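Local coordinates for protein alginase (Pseudoalteromonas, PDB 4Q8K) that probably cleaves the seaweed polysaccharide alginate by a lyase reaction, as a member of polysaccharide lyase family 18, at residues L197-M201 with T202-E206. Numbering follows the deposited sequence.
Sequences LRVAM and TQTYE
Gln203 folds its side chain back over Ala200, and its amide oxygen accepts a hydrogen bond from the backbone N of Ala200, three places earlier. With CG anti to the carbonyl carbon (chi1 -65°) and the chain extended beyond it, the amide runs beside the Ala200 methyl and brings OE1 within 3.2 Å of Ala200 N. The bond is nearly straight at the hydrogen, 164°, and the donor lies only 19° from the plane of the amide carbonyl. In the other direction Gln203 N donates to Ala200 O at 3.0 Å, from above the peptide plane. This backbone bond closes a type I turn with Met201 and Thr202 at its corners; the side-chain bond adds a second link between the same two residues, so that Gln203 bonds the Ala200 backbone at both N and O.

Around these bonds the contacts are van der Waals. OE1 of Gln203 also rests 3.5 Å from CB of Val199, whose side chain crosses that of Gln203 at about a right angle. The CG2 methyl of Val199 meets CG2 of Thr204 at 3.5 Å, closer than two methyls normally pack, where the strand 204-216 begins. OG1 of Thr202 lies 3.7 Å from Ala200 CB, but is hydrogen-bonded to Asp311. The turn is tied into its surroundings by Met201 O, which accepts from Asn291 on strand 284-292.

Cutting Gln203 back to an alanine is likely to leave the backbone N of Ala200 without this acceptor and the Ala200 methyl without its contact with CG and CD. The example illustrates how one amide side chain can satisfy a main-chain donor at the start of a 3-10 turn while its aliphatic part lies against the Ala200 methyl, here in the loop leading into a strand of the lyase's antiparallel sheets.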
# COMPACT_ATOMS: atom_id res chain seq x y z
N LEU A 197 4.50 17.01 9.50
CA LEU A 197 3.19 17.42 9.00
C LEU A 197 2.06 16.60 9.58
O LEU A 197 0.89 16.93 9.38
CB LEU A 197 3.14 17.33 7.48
CG LEU A 197 4.11 18.16 6.64
CD1 LEU A 197 3.94 17.80 5.18
CD2 LEU A 197 3.88 19.65 6.85
N ARG A 198 2.39 15.54 10.30
CA ARG A 198 1.36 14.61 10.79
C ARG A 198 0.44 15.19 11.84
O ARG A 198 0.89 15.83 12.80
CB ARG A 198 2.01 13.33 11.31
CG ARG A 198 2.83 12.65 10.25
CD ARG A 198 3.52 11.41 10.78
NE ARG A 198 4.48 10.92 9.80
CZ ARG A 198 5.41 10.00 10.07
NH1 ARG A 198 5.50 9.47 11.29
NH2 ARG A 198 6.26 9.61 9.13
N VAL A 199 -0.86 14.97 11.64
CA VAL A 199 -1.87 15.37 12.60
C VAL A 199 -2.90 14.25 12.70
O VAL A 199 -2.70 13.16 12.14
CB VAL A 199 -2.55 16.69 12.20
CG1 VAL A 199 -1.56 17.86 12.35
CG2 VAL A 199 -3.10 16.60 10.78
N ALA A 200 -4.00 14.49 13.40
CA ALA A 200 -5.01 13.45 13.57
C ALA A 200 -5.72 13.16 12.25
O ALA A 200 -5.77 14.01 11.36
CB ALA A 200 -6.02 13.86 14.64
N MET A 201 -6.25 11.95 12.11
CA MET A 201 -7.05 11.62 10.93
C MET A 201 -8.19 12.62 10.78
O MET A 201 -8.51 13.06 9.68
CB MET A 201 -7.61 10.20 11.01
CG MET A 201 -6.55 9.10 10.79
SD MET A 201 -5.90 9.07 9.11
CE MET A 201 -7.27 8.44 8.17
N THR A 202 -8.79 12.99 11.91
CA THR A 202 -9.93 13.91 11.93
C THR A 202 -9.55 15.37 11.69
O THR A 202 -10.41 16.25 11.72
CB THR A 202 -10.67 13.82 13.28
OG1 THR A 202 -9.74 13.98 14.35
CG2 THR A 202 -11.37 12.48 13.42
N GLN A 203 -8.27 15.64 11.47
CA GLN A 203 -7.82 17.01 11.26
C GLN A 203 -7.34 17.30 9.86
O GLN A 203 -6.79 18.37 9.61
CB GLN A 203 -6.73 17.38 12.27
CG GLN A 203 -7.21 17.40 13.70
CD GLN A 203 -6.12 17.79 14.65
OE1 GLN A 203 -5.00 17.28 14.56
NE2 GLN A 203 -6.43 18.71 15.56
N THR A 204 -7.50 16.37 8.92
CA THR A 204 -7.18 16.65 7.53
C THR A 204 -8.20 16.21 6.54
O THR A 204 -8.88 15.26 6.74
CB THR A 204 -5.89 15.97 7.02
OG1 THR A 204 -5.94 14.58 7.25
CG2 THR A 204 -4.73 16.49 7.71
N TYR A 205 -8.18 16.88 5.40
CA TYR A 205 -8.86 16.43 4.23
C TYR A 205 -7.78 16.06 3.20
O TYR A 205 -7.06 16.90 2.77
CB TYR A 205 -9.83 17.50 3.69
CG TYR A 205 -10.51 17.09 2.42
CD1 TYR A 205 -11.62 16.29 2.44
CD2 TYR A 205 -10.01 17.47 1.22
CE1 TYR A 205 -12.22 15.91 1.28
CE2 TYR A 205 -10.60 17.07 0.07
CZ TYR A 205 -11.70 16.30 0.11
OH TYR A 205 -12.25 15.92 -1.04
N GLU A 206 -7.66 14.79 2.87
CA GLU A 206 -6.69 14.31 1.90
C GLU A 206 -7.33 13.55 0.78
O GLU A 206 -8.22 12.79 1.00
CB GLU A 206 -5.76 13.28 2.47
CG GLU A 206 -5.01 13.60 3.67
CD GLU A 206 -4.34 12.35 4.22
OE1 GLU A 206 -3.24 12.08 3.77
OE2 GLU A 206 -4.93 11.70 5.07